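Local coordinates for protein fusarinine C esterase sidJ (Aspergillus fumigatus, PDB 6GUP) that hydrolyses the ester bonds of the siderophore fusarinine C, but not those of triacetylfusarinine C, as a homodimeric fungal esterase of the alpha/beta-hydrolase class, at residues T73-Y78 with L86-N91; G115-M120 with P156-I161; R135-T140 with Q271-G276. All blocks are in the same frame, centred on the assembly; numbering follows the deposited sequence.

Contact 1 of 3, residues T73-Y78 with L86-N91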
ATOM      1  N   THR A  73      -3.600  -2.786  -5.294  1.00 37.57           N
ATOM      2  CA  THR A  73      -2.242  -2.434  -4.906  1.00 38.12           C
ATOM      3  C   THR A  73      -1.259  -3.063  -5.882  1.00 37.59           C
ATOM      4  O   THR A  73      -1.489  -4.162  -6.396  1.00 37.12           O
ATOM      5  CB  THR A  73      -1.898  -2.931  -3.488  1.00 38.75           C
ATOM      6  OG1 THR A  73      -2.038  -4.358  -3.417  1.00 38.65           O
ATOM      7  CG2 THR A  73      -2.800  -2.276  -2.456  1.00 38.46           C
ATOM      8  N   LEU A  74      -0.171  -2.343  -6.133  1.00 37.91           N
ATOM      9  CA  LEU A  74       0.963  -2.826  -6.908  1.00 38.15           C
ATOM     10  C   LEU A  74       2.177  -2.765  -5.982  1.00 40.07           C
ATOM     11  O   LEU A  74       2.062  -2.316  -4.840  1.00 41.21           O
ATOM     12  CB  LEU A  74       1.173  -1.931  -8.135  1.00 36.81           C
ATOM     13  CG  LEU A  74      -0.046  -1.683  -9.035  1.00 35.75           C
ATOM     14  CD1 LEU A  74       0.208  -0.529  -9.994  1.00 35.28           C
ATOM     15  CD2 LEU A  74      -0.429  -2.941  -9.801  1.00 35.60           C
ATOM     16  N   THR A  75       3.332  -3.216  -6.463  1.00 41.32           N
ATOM     17  CA  THR A  75       4.593  -3.016  -5.738  1.00 41.94           C
ATOM     18  C   THR A  75       4.948  -1.524  -5.739  1.00 44.59           C
ATOM     19  O   THR A  75       5.485  -1.009  -4.757  1.00 45.18           O
ATOM     20  CB  THR A  75       5.745  -3.837  -6.356  1.00 44.84           C
ATOM     21  OG1 THR A  75       5.398  -5.227  -6.351  1.00 43.98           O
ATOM     22  CG2 THR A  75       7.054  -3.645  -5.578  1.00 45.66           C
ATOM     23  N   SER A  76       4.631  -0.843  -6.840  1.00 47.20           N
ATOM     24  CA  SER A  76       4.838   0.602  -6.966  1.00 48.57           C
ATOM     25  C   SER A  76       3.943   1.459  -6.059  1.00 47.41           C
ATOM     26  O   SER A  76       4.243   2.636  -5.844  1.00 48.16           O
ATOM     27  CB  SER A  76       4.649   1.027  -8.419  1.00 51.02           C
ATOM     28  OG  SER A  76       5.565   0.343  -9.250  1.00 53.20           O
ATOM     29  N   SER A  77       2.846   0.886  -5.557  1.00 45.49           N
ATOM     30  CA  SER A  77       2.061   1.509  -4.482  1.00 47.03           C
ATOM     31  C   SER A  77       2.924   1.767  -3.246  1.00 49.30           C
ATOM     32  O   SER A  77       2.823   2.825  -2.626  1.00 51.53           O
ATOM     33  CB  SER A  77       0.868   0.630  -4.086  1.00 46.27           C
ATOM     34  OG  SER A  77       0.083   0.280  -5.213  1.00 47.01           O
ATOM     35  N   TYR A  78       3.771   0.796  -2.911  1.00 51.02           N
ATOM     36  CA  TYR A  78       4.664   0.877  -1.751  1.00 54.33           C
ATOM     37  C   TYR A  78       6.043   1.462  -2.106  1.00 56.64           C
ATOM     38  O   TYR A  78       6.654   2.135  -1.277  1.00 57.50           O
ATOM     39  CB  TYR A  78       4.796  -0.505  -1.100  1.00 54.66           C
ATOM     40  CG  TYR A  78       3.455  -1.150  -0.780  1.00 55.63           C
ATOM     41  CD1 TYR A  78       2.702  -0.736   0.320  1.00 55.00           C
ATOM     42  CD2 TYR A  78       2.931  -2.162  -1.588  1.00 56.14           C
ATOM     43  CE1 TYR A  78       1.475  -1.314   0.615  1.00 56.18           C
ATOM     44  CE2 TYR A  78       1.703  -2.747  -1.300  1.00 57.32           C
ATOM     45  CZ  TYR A  78       0.979  -2.320  -0.198  1.00 57.45           C
ATOM     46  OH  TYR A  78      -0.237  -2.891   0.097  1.00 58.35           O
ATOM     47  N   LEU A  86       7.069   0.807 -14.639  1.00 45.94           N
ATOM     48  CA  LEU A  86       5.901   0.494 -15.475  1.00 43.27           C
ATOM     49  C   LEU A  86       5.829  -0.957 -15.961  1.00 42.26           C
ATOM     50  O   LEU A  86       4.729  -1.490 -16.118  1.00 40.55           O
ATOM     51  CB  LEU A  86       5.804   1.444 -16.680  1.00 41.91           C
ATOM     52  CG  LEU A  86       5.329   2.884 -16.453  1.00 42.16           C
ATOM     53  CD1 LEU A  86       5.196   3.596 -17.791  1.00 42.80           C
ATOM     54  CD2 LEU A  86       4.002   2.935 -15.705  1.00 40.39           C
ATOM     55  N   ASP A  87       6.979  -1.588 -16.207  1.00 43.11           N
ATOM     56  CA  ASP A  87       7.010  -3.004 -16.607  1.00 45.83           C
ATOM     57  C   ASP A  87       6.457  -3.928 -15.519  1.00 45.11           C
ATOM     58  O   ASP A  87       5.679  -4.837 -15.811  1.00 44.07           O
ATOM     59  CB  ASP A  87       8.432  -3.453 -16.989  1.00 51.57           C
ATOM     60  CG  ASP A  87       8.856  -2.992 -18.384  1.00 56.21           C
ATOM     61  OD1 ASP A  87       8.008  -2.525 -19.176  1.00 56.75           O
ATOM     62  OD2 ASP A  87      10.059  -3.114 -18.695  1.00 58.39           O
ATOM     63  N   ARG A  88       6.861  -3.686 -14.274  1.00 45.56           N
ATOM     64  CA  ARG A  88       6.379  -4.463 -13.127  1.00 45.47           C
ATOM     65  C   ARG A  88       4.904  -4.178 -12.818  1.00 40.72           C
ATOM     66  O   ARG A  88       4.151  -5.097 -12.493  1.00 36.72           O
ATOM     67  CB  ARG A  88       7.231  -4.159 -11.901  1.00 50.69           C
ATOM     68  CG  ARG A  88       7.005  -5.082 -10.709  1.00 56.96           C
ATOM     69  CD  ARG A  88       7.860  -4.632  -9.540  1.00 65.65           C
ATOM     70  NE  ARG A  88       7.590  -3.229  -9.209  1.00 72.76           N
ATOM     71  CZ  ARG A  88       8.449  -2.370  -8.656  1.00 80.37           C
ATOM     72  NH1 ARG A  88       9.694  -2.728  -8.335  1.00 83.21           N
ATOM     73  NH2 ARG A  88       8.054  -1.121  -8.423  1.00 82.97           N
ATOM     74  N   ASP A  89       4.515  -2.904 -12.900  1.00 39.75           N
ATOM     75  CA  ASP A  89       3.106  -2.488 -12.780  1.00 40.91           C
ATOM     76  C   ASP A  89       2.218  -3.272 -13.730  1.00 39.32           C
ATOM     77  O   ASP A  89       1.185  -3.819 -13.339  1.00 38.14           O
ATOM     78  CB  ASP A  89       2.948  -0.999 -13.113  1.00 42.76           C
ATOM     79  CG  ASP A  89       3.408  -0.094 -11.995  1.00 45.38           C
ATOM     80  OD1 ASP A  89       4.159  -0.550 -11.112  1.00 44.86           O
ATOM     81  OD2 ASP A  89       3.000   1.086 -12.001  1.00 49.66           O
ATOM     82  N   THR A  90       2.650  -3.305 -14.984  1.00 38.29           N
ATOM     83  CA  THR A  90       1.951  -3.992 -16.056  1.00 38.60           C
ATOM     84  C   THR A  90       1.782  -5.502 -15.805  1.00 38.24           C
ATOM     85  O   THR A  90       0.708  -6.054 -16.066  1.00 36.39           O
ATOM     86  CB  THR A  90       2.676  -3.711 -17.392  1.00 40.68           C
ATOM     87  OG1 THR A  90       2.415  -2.360 -17.789  1.00 42.62           O
ATOM     88  CG2 THR A  90       2.216  -4.616 -18.467  1.00 42.32           C
ATOM     89  N   ASN A  91       2.831  -6.156 -15.307  1.00 39.61           N
ATOM     90  CA  ASN A  91       2.770  -7.590 -14.976  1.00 42.62           C
ATOM     91  C   ASN A  91       1.758  -7.879 -13.870  1.00 38.88           C
ATOM     92  O   ASN A  91       1.028  -8.870 -13.933  1.00 38.61           O
ATOM     93  CB  ASN A  91       4.143  -8.116 -14.530  1.00 48.92           C
ATOM     94  CG  ASN A  91       5.178  -8.100 -15.643  1.00 54.61           C
ATOM     95  OD1 ASN A  91       6.328  -7.722 -15.420  1.00 58.24           O
ATOM     96  ND2 ASN A  91       4.782  -8.524 -16.840  1.00 54.15           N
TER
HETATM   97  O   HOH W   1       4.455  -2.531  -9.319  1.00 46.20           O
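Ser76 projects its hydroxyl between two consecutive side chains of helix 86-108, those of Arg88 and Asp89. On one side, Arg88 NH2 donates to Ser76 OG at 3.0 Å with an N-H...O angle of 160°, and OG lies only 7° out of the guanidinium plane, so the bond is made edge-on. On the other, the hydroxyl donates to Asp89 OD1 at 2.5 Å, a very short separation whose exact length is doubtful.

Over a face of the same guanidinium sits Thr75, whose side chain crosses that of Arg88 at about a right angle. Its CG2 lies 3.6 Å above the plane, over the centre, while CB comes to 3.5 Å from Arg88 NE. Arg88 chi3, at 56°, bends the otherwise extended chain and swings NE under the threonine. This face contact is apolar on the Thr75 side, and Thr75 OG1 is hydrogen-bonded instead to Glu92, one turn further along the helix.

A water completes the network. It accepts from Ser76 N and from Arg88 NE, the latter at 3.2 Å and in the guanidinium plane, and donates to Asp89 OD1 at 2.7 Å. Beside the carboxylate, Leu74 crosses Asp89 at about a right angle, with CD1 3.8 Å from Asp89 OD2; Leu74 also packs on Ile93, and Asp89 on Cys128 of helix 125-134.

The turn after strand 67-72 is therefore joined to the start of helix 86-108 by a polar network of one hydroxyl, two charged side chains and a water, in a largely buried setting. The water's bond to OD1 and the nearness of Arg88 would be expected to favour a charged carboxylate, and the two in-plane partners of Arg88 to fix its guanidinium against rotation.

Contact 2 of 3, residues G115-M120 with P156-I161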
ATOM      1  N   GLY A 115     -17.784 -12.503 -19.491  1.00 65.58           N
ATOM      2  CA  GLY A 115     -17.421 -11.346 -18.686  1.00 58.54           C
ATOM      3  C   GLY A 115     -16.478 -10.404 -19.410  1.00 52.31           C
ATOM      4  O   GLY A 115     -15.491 -10.838 -20.006  1.00 49.77           O
ATOM      5  N   LYS A 116     -16.793  -9.113 -19.343  1.00 49.88           N
ATOM      6  CA  LYS A 116     -16.030  -8.068 -20.012  1.00 49.59           C
ATOM      7  C   LYS A 116     -15.158  -7.359 -18.993  1.00 46.10           C
ATOM      8  O   LYS A 116     -15.557  -7.195 -17.835  1.00 43.10           O
ATOM      9  CB  LYS A 116     -16.963  -7.068 -20.695  1.00 51.60           C
ATOM     10  CG  LYS A 116     -17.715  -7.669 -21.870  1.00 54.64           C
ATOM     11  CD  LYS A 116     -18.259  -6.606 -22.808  1.00 57.76           C
ATOM     12  CE  LYS A 116     -18.973  -7.237 -23.993  1.00 59.88           C
ATOM     13  NZ  LYS A 116     -18.035  -7.817 -24.995  1.00 60.63           N
ATOM     14  N   ILE A 117     -13.967  -6.954 -19.428  1.00 44.77           N
ATOM     15  CA  ILE A 117     -13.004  -6.288 -18.560  1.00 43.55           C
ATOM     16  C   ILE A 117     -12.579  -4.956 -19.169  1.00 37.99           C
ATOM     17  O   ILE A 117     -12.200  -4.893 -20.338  1.00 36.09           O
ATOM     18  CB  ILE A 117     -11.714  -7.111 -18.331  1.00 47.78           C
ATOM     19  CG1 ILE A 117     -11.981  -8.629 -18.207  1.00 53.65           C
ATOM     20  CG2 ILE A 117     -10.983  -6.560 -17.115  1.00 47.19           C
ATOM     21  CD1 ILE A 117     -12.283  -9.136 -16.811  1.00 57.35           C
ATOM     22  N   VAL A 118     -12.617  -3.909 -18.348  1.00 34.87           N
ATOM     23  CA  VAL A 118     -12.188  -2.570 -18.735  1.00 31.69           C
ATOM     24  C   VAL A 118     -11.133  -2.111 -17.735  1.00 31.42           C
ATOM     25  O   VAL A 118     -11.321  -2.252 -16.525  1.00 31.76           O
ATOM     26  CB  VAL A 118     -13.377  -1.586 -18.738  1.00 30.22           C
ATOM     27  CG1 VAL A 118     -12.918  -0.163 -19.046  1.00 29.44           C
ATOM     28  CG2 VAL A 118     -14.429  -2.033 -19.746  1.00 29.66           C
ATOM     29  N   LEU A 119     -10.029  -1.569 -18.246  1.00 30.05           N
ATOM     30  CA  LEU A 119      -8.965  -1.019 -17.411  1.00 28.76           C
ATOM     31  C   LEU A 119      -9.047   0.504 -17.438  1.00 28.75           C
ATOM     32  O   LEU A 119      -8.925   1.114 -18.500  1.00 29.72           O
ATOM     33  CB  LEU A 119      -7.599  -1.485 -17.914  1.00 27.43           C
ATOM     34  CG  LEU A 119      -6.394  -1.195 -17.013  1.00 28.93           C
ATOM     35  CD1 LEU A 119      -6.449  -2.014 -15.731  1.00 31.41           C
ATOM     36  CD2 LEU A 119      -5.099  -1.468 -17.759  1.00 28.94           C
ATOM     37  N   MET A 120      -9.263   1.107 -16.271  1.00 28.33           N
ATOM     38  CA  MET A 120      -9.332   2.561 -16.138  1.00 28.37           C
ATOM     39  C   MET A 120      -8.113   3.075 -15.379  1.00 29.24           C
ATOM     40  O   MET A 120      -7.770   2.547 -14.322  1.00 29.42           O
ATOM     41  CB  MET A 120     -10.612   2.969 -15.414  1.00 28.36           C
ATOM     42  CG  MET A 120     -10.813   4.473 -15.316  1.00 30.04           C
ATOM     43  SD  MET A 120     -12.510   4.922 -14.918  1.00 31.55           S
ATOM     44  CE  MET A 120     -12.386   6.706 -14.946  1.00 30.32           C
ATOM     45  N   PRO A 156      -5.997  -9.501 -23.403  1.00 43.10           N
ATOM     46  CA  PRO A 156      -6.566  -8.335 -24.076  1.00 41.63           C
ATOM     47  C   PRO A 156      -7.742  -7.753 -23.294  1.00 38.17           C
ATOM     48  O   PRO A 156      -8.473  -8.492 -22.629  1.00 38.11           O
ATOM     49  CB  PRO A 156      -7.031  -8.895 -25.434  1.00 43.85           C
ATOM     50  CG  PRO A 156      -6.442 -10.263 -25.534  1.00 46.51           C
ATOM     51  CD  PRO A 156      -6.332 -10.740 -24.124  1.00 44.86           C
ATOM     52  N   LEU A 157      -7.906  -6.436 -23.381  1.00 34.74           N
ATOM     53  CA  LEU A 157      -8.964  -5.717 -22.679  1.00 33.68           C
ATOM     54  C   LEU A 157     -10.139  -5.459 -23.618  1.00 32.81           C
ATOM     55  O   LEU A 157      -9.946  -5.238 -24.817  1.00 33.73           O
ATOM     56  CB  LEU A 157      -8.431  -4.384 -22.148  1.00 34.42           C
ATOM     57  CG  LEU A 157      -7.131  -4.428 -21.339  1.00 36.63           C
ATOM     58  CD1 LEU A 157      -6.662  -3.016 -21.034  1.00 36.57           C
ATOM     59  CD2 LEU A 157      -7.305  -5.221 -20.053  1.00 38.33           C
ATOM     60  N   ASP A 158     -11.349  -5.488 -23.065  1.00 33.65           N
ATOM     61  CA  ASP A 158     -12.560  -5.111 -23.806  1.00 34.52           C
ATOM     62  C   ASP A 158     -12.745  -3.591 -23.850  1.00 34.41           C
ATOM     63  O   ASP A 158     -13.539  -3.086 -24.643  1.00 34.28           O
ATOM     64  CB  ASP A 158     -13.795  -5.769 -23.191  1.00 36.11           C
ATOM     65  CG  ASP A 158     -13.729  -7.281 -23.239  1.00 38.49           C
ATOM     66  OD1 ASP A 158     -13.935  -7.854 -24.327  1.00 40.35           O
ATOM     67  OD2 ASP A 158     -13.463  -7.894 -22.185  1.00 38.78           O
ATOM     68  N   GLY A 159     -12.027  -2.872 -22.988  1.00 33.75           N
ATOM     69  CA  GLY A 159     -12.044  -1.414 -22.982  1.00 33.00           C
ATOM     70  C   GLY A 159     -10.871  -0.831 -22.219  1.00 31.97           C
ATOM     71  O   GLY A 159     -10.231  -1.522 -21.421  1.00 30.69           O
ATOM     72  N   ALA A 160     -10.589   0.445 -22.474  1.00 30.77           N
ATOM     73  CA  ALA A 160      -9.531   1.165 -21.772  1.00 32.06           C
ATOM     74  C   ALA A 160      -9.899   2.639 -21.620  1.00 32.05           C
ATOM     75  O   ALA A 160     -10.285   3.287 -22.592  1.00 31.49           O
ATOM     76  CB  ALA A 160      -8.210   1.020 -22.510  1.00 31.94           C
ATOM     77  N   ILE A 161      -9.793   3.150 -20.394  1.00 31.40           N
ATOM     78  CA  ILE A 161     -10.101   4.549 -20.090  1.00 30.93           C
ATOM     79  C   ILE A 161      -8.879   5.186 -19.425  1.00 30.26           C
ATOM     80  O   ILE A 161      -8.233   4.563 -18.581  1.00 29.40           O
ATOM     81  CB  ILE A 161     -11.341   4.684 -19.167  1.00 31.76           C
ATOM     82  CG1 ILE A 161     -12.569   4.007 -19.796  1.00 31.93           C
ATOM     83  CG2 ILE A 161     -11.655   6.154 -18.890  1.00 31.41           C
ATOM     84  CD1 ILE A 161     -13.710   3.764 -18.829  1.00 32.16           C
TER
HETATM   85  O   HOH W   2     -15.572  -6.803 -26.250  1.00 50.04           O
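The carboxylate of Asp158 is the flat group that opens this strand pairing, and Lys116 CB lies over one of its faces, 3.9 Å from Asp158 OD2. At the rim, Ile117 N donates to OD2 at 3.0 Å, on the anti side and tilted out of the plane. OD1 accepts from a water that is in turn held by Lys116 NZ, and from Arg275 NE, which forms a salt bridge from the opposite face.

Beyond Asp158 the chains run as parallel strands of the alpha/beta-hydrolase sheet, their axes 17° apart. The pairing is irregular at its start, where Ile117 O takes Asp158 N and, weakly, Gly159 N. It straightens at Leu119 N to Gly159 O (3.2 Å, 166° at the hydrogen) and Ile161 N to Leu119 O (2.9 Å, 168°).

On one face of the sheet Met120 CG packs 3.9 Å from Ile161 CB, and Val118 CG1 meets Ile161 CD1 under helix 335-353. On the other, Leu119 CB touches Leu157 CD1 at 3.6 Å, beneath helices 86-108 and 125-134.

Strand 117-122 runs on into what is probably the nucleophile elbow. Apolar side chains cover both faces, whereas Asp158, gripped by amide, water and arginine, is probably ionised and pins the strand's start.

Contact 3 of 3, residues R135-T140 with Q271-G276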
ATOM      1  N   ARG A 135       3.386  -1.818 -25.095  1.00 40.84           N
ATOM      2  CA  ARG A 135       4.681  -2.505 -25.031  1.00 42.61           C
ATOM      3  C   ARG A 135       4.605  -3.955 -25.527  1.00 43.98           C
ATOM      4  O   ARG A 135       3.509  -4.512 -25.623  1.00 42.31           O
ATOM      5  CB  ARG A 135       5.234  -2.458 -23.602  1.00 45.65           C
ATOM      6  CG  ARG A 135       5.391  -1.060 -23.017  1.00 50.44           C
ATOM      7  CD  ARG A 135       6.120  -0.078 -23.924  1.00 56.12           C
ATOM      8  NE  ARG A 135       7.406  -0.601 -24.398  1.00 61.96           N
ATOM      9  CZ  ARG A 135       8.619  -0.234 -23.969  1.00 67.29           C
ATOM     10  NH1 ARG A 135       9.693  -0.812 -24.504  1.00 69.44           N
ATOM     11  NH2 ARG A 135       8.791   0.698 -23.028  1.00 70.35           N
ATOM     12  N   PRO A 136       5.770  -4.568 -25.845  1.00 48.97           N
ATOM     13  CA  PRO A 136       5.813  -5.973 -26.273  1.00 51.25           C
ATOM     14  C   PRO A 136       5.217  -6.948 -25.257  1.00 53.30           C
ATOM     15  O   PRO A 136       5.309  -6.715 -24.048  1.00 51.52           O
ATOM     16  CB  PRO A 136       7.313  -6.244 -26.438  1.00 52.75           C
ATOM     17  CG  PRO A 136       7.902  -4.919 -26.738  1.00 53.59           C
ATOM     18  CD  PRO A 136       7.105  -3.942 -25.932  1.00 51.82           C
ATOM     19  N   ASN A 137       4.631  -8.032 -25.761  1.00 57.71           N
ATOM     20  CA  ASN A 137       3.990  -9.054 -24.934  1.00 64.21           C
ATOM     21  C   ASN A 137       4.643 -10.415 -25.212  1.00 72.11           C
ATOM     22  O   ASN A 137       4.037 -11.285 -25.849  1.00 73.01           O
ATOM     23  CB  ASN A 137       2.479  -9.077 -25.219  1.00 63.72           C
ATOM     24  CG  ASN A 137       1.698  -9.942 -24.238  1.00 61.96           C
ATOM     25  OD1 ASN A 137       2.144 -10.211 -23.120  1.00 60.90           O
ATOM     26  ND2 ASN A 137       0.515 -10.375 -24.656  1.00 61.23           N
ATOM     27  N   PRO A 138       5.897 -10.599 -24.746  1.00 82.08           N
ATOM     28  CA  PRO A 138       6.587 -11.862 -24.972  1.00 89.29           C
ATOM     29  C   PRO A 138       6.067 -12.998 -24.091  1.00 97.54           C
ATOM     30  O   PRO A 138       5.410 -12.767 -23.070  1.00 97.29           O
ATOM     31  CB  PRO A 138       8.040 -11.529 -24.621  1.00 90.08           C
ATOM     32  CG  PRO A 138       7.914 -10.487 -23.572  1.00 88.19           C
ATOM     33  CD  PRO A 138       6.763  -9.641 -24.032  1.00 84.51           C
ATOM     34  N   HIS A 139       6.402 -14.212 -24.509  1.00109.73           N
ATOM     35  CA  HIS A 139       5.953 -15.459 -23.885  1.00119.54           C
ATOM     36  C   HIS A 139       7.207 -16.140 -23.342  1.00113.43           C
ATOM     37  O   HIS A 139       7.562 -17.249 -23.745  1.00113.83           O
ATOM     38  CB  HIS A 139       5.221 -16.353 -24.905  1.00134.72           C
ATOM     39  CG  HIS A 139       5.954 -16.508 -26.204  1.00145.02           C
ATOM     40  ND1 HIS A 139       6.033 -15.491 -27.130  1.00148.54           N
ATOM     41  CD2 HIS A 139       6.662 -17.542 -26.718  1.00151.20           C
ATOM     42  CE1 HIS A 139       6.755 -15.891 -28.159  1.00153.81           C
ATOM     43  NE2 HIS A 139       7.145 -17.133 -27.938  1.00153.85           N
ATOM     44  N   THR A 140       7.887 -15.449 -22.431  1.00102.49           N
ATOM     45  CA  THR A 140       9.173 -15.907 -21.909  1.00 93.74           C
ATOM     46  C   THR A 140       8.968 -16.687 -20.613  1.00 86.76           C
ATOM     47  O   THR A 140       8.267 -16.225 -19.710  1.00 85.88           O
ATOM     48  CB  THR A 140      10.129 -14.721 -21.672  1.00 91.24           C
ATOM     49  OG1 THR A 140      10.306 -13.994 -22.895  1.00 92.23           O
ATOM     50  CG2 THR A 140      11.489 -15.203 -21.173  1.00 86.38           C
ATOM     51  N   GLN A 271      -0.043  -4.433 -30.843  1.00 38.69           N
ATOM     52  CA  GLN A 271       0.084  -5.439 -29.773  1.00 38.46           C
ATOM     53  C   GLN A 271      -1.170  -6.305 -29.592  1.00 38.43           C
ATOM     54  O   GLN A 271      -1.077  -7.417 -29.067  1.00 39.09           O
ATOM     55  CB  GLN A 271       0.452  -4.781 -28.437  1.00 40.03           C
ATOM     56  CG  GLN A 271       1.750  -3.974 -28.436  1.00 41.99           C
ATOM     57  CD  GLN A 271       2.996  -4.786 -28.752  1.00 44.26           C
ATOM     58  OE1 GLN A 271       3.011  -6.012 -28.629  1.00 46.21           O
ATOM     59  NE2 GLN A 271       4.057  -4.095 -29.151  1.00 44.53           N
ATOM     60  N   GLY A 272      -2.330  -5.797 -30.008  1.00 39.63           N
ATOM     61  CA  GLY A 272      -3.577  -6.567 -29.989  1.00 40.33           C
ATOM     62  C   GLY A 272      -4.170  -6.820 -28.613  1.00 40.63           C
ATOM     63  O   GLY A 272      -4.817  -7.849 -28.400  1.00 41.82           O
ATOM     64  N   LEU A 273      -3.963  -5.884 -27.684  1.00 39.51           N
ATOM     65  CA  LEU A 273      -4.459  -6.014 -26.308  1.00 39.33           C
ATOM     66  C   LEU A 273      -5.633  -5.080 -25.986  1.00 38.38           C
ATOM     67  O   LEU A 273      -6.009  -4.943 -24.818  1.00 39.66           O
ATOM     68  CB  LEU A 273      -3.311  -5.799 -25.313  1.00 41.21           C
ATOM     69  CG  LEU A 273      -2.166  -6.816 -25.384  1.00 44.59           C
ATOM     70  CD1 LEU A 273      -1.025  -6.369 -24.489  1.00 43.49           C
ATOM     71  CD2 LEU A 273      -2.626  -8.213 -24.995  1.00 47.64           C
ATOM     72  N   LEU A 274      -6.221  -4.458 -27.010  1.00 37.34           N
ATOM     73  CA  LEU A 274      -7.450  -3.681 -26.850  1.00 35.98           C
ATOM     74  C   LEU A 274      -8.446  -4.053 -27.946  1.00 38.23           C
ATOM     75  O   LEU A 274      -8.399  -3.500 -29.048  1.00 37.71           O
ATOM     76  CB  LEU A 274      -7.150  -2.173 -26.876  1.00 33.31           C
ATOM     77  CG  LEU A 274      -8.328  -1.197 -26.737  1.00 32.82           C
ATOM     78  CD1 LEU A 274      -9.168  -1.490 -25.501  1.00 32.75           C
ATOM     79  CD2 LEU A 274      -7.823   0.240 -26.702  1.00 31.93           C
ATOM     80  N   ARG A 275      -9.335  -4.999 -27.638  1.00 40.56           N
ATOM     81  CA  ARG A 275     -10.465  -5.330 -28.521  1.00 43.27           C
ATOM     82  C   ARG A 275     -11.688  -4.493 -28.122  1.00 40.70           C
ATOM     83  O   ARG A 275     -12.721  -5.007 -27.685  1.00 41.01           O
ATOM     84  CB  ARG A 275     -10.762  -6.841 -28.558  1.00 47.60           C
ATOM     85  CG  ARG A 275     -10.986  -7.542 -27.223  1.00 53.32           C
ATOM     86  CD  ARG A 275     -11.824  -8.799 -27.409  1.00 58.16           C
ATOM     87  NE  ARG A 275     -11.971  -9.561 -26.168  1.00 59.29           N
ATOM     88  CZ  ARG A 275     -11.075 -10.415 -25.665  1.00 59.63           C
ATOM     89  NH1 ARG A 275      -9.915 -10.655 -26.279  1.00 58.94           N
ATOM     90  NH2 ARG A 275     -11.342 -11.042 -24.521  1.00 60.89           N
ATOM     91  N   GLY A 276     -11.543  -3.185 -28.305  1.00 39.26           N
ATOM     92  CA  GLY A 276     -12.539  -2.206 -27.889  1.00 38.66           C
ATOM     93  C   GLY A 276     -12.018  -0.799 -28.111  1.00 36.81           C
ATOM     94  O   GLY A 276     -11.118  -0.590 -28.929  1.00 35.60           O
TER
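Arg135 and Gln271 bring together two loops that follow helices in the alpha/beta-hydrolase fold: residues 135-140 come after helix 125-134, while the loop 271-276 leaves helix 268-271 on the way to strand 278-283. Both helix ends are marked by their backbones, since Arg135 is the first residue to depart from helical angles and Gly272 does so with a positive phi of 72°.

The closest approach is that of a carbonyl oxygen to an amide face. The oxygen of Arg135 stands over the flat amide of Gln271, almost directly above the carbon: O to Gln271 CD is 3.2 Å. It is 3.4 Å from Gln271 OE1 and 3.6 Å from Gln271 NE2. Since OE1 and Arg135 O are both acceptors, their proximity is not a bond; the approach of O to the electron-poor CD is consistent with an attractive carbonyl-to-amide contact. Gln271 chi2, at -62°, bends the chain and turns CD back beneath the carbonyl.

Hydrogen bonding is supplied by neighbours. Arg154 is the common partner on the first loop: its NH1 reaches Arg135 O, its NH2 reaches Pro136 O and its backbone N reaches Asn137 OD1. Gln271 NE2 makes a weak bond to Ser134 O at the end of helix 125-134.

Van der Waals packing accounts for the rest. Pro136 CA lies 3.7 Å from Gln271 OE1, at the oxygen end of the amide. Leu273, the one buried residue among those that touch, packs on Leu133 of helix 125-134 and crosses Asn137 obliquely. Asn137 CG is anti to the backbone N (chi1 -170°); its ND2, hydrogen-bonded outside the two segments, lies 3.8 Å from Leu273 CD2.

Overall arrangement
Contacts 1 and 2 are buried and contact 3 is at the surface, and their chemistry follows. Contact 2 is sheet core, made of backbone bonds and apolar faces with one carboxylate at its start; contact 1 ties a turn to a helix through charged side chains and water; contact 3 relies on packing and a close carbonyl-to-amide approach. Helix 86-108 begins in contact 1 and also covers contact 2, while helix 125-134 borders all three. Contacts 2 and 3 touch directly: Leu157 pairs with Leu273 and Arg275 by probable backbone hydrogen bonds, and Arg275 reaches Asp158. Contact 1 stands apart, its nearest atoms about 8 Å from contact 2 and about 5 Å from contact 3.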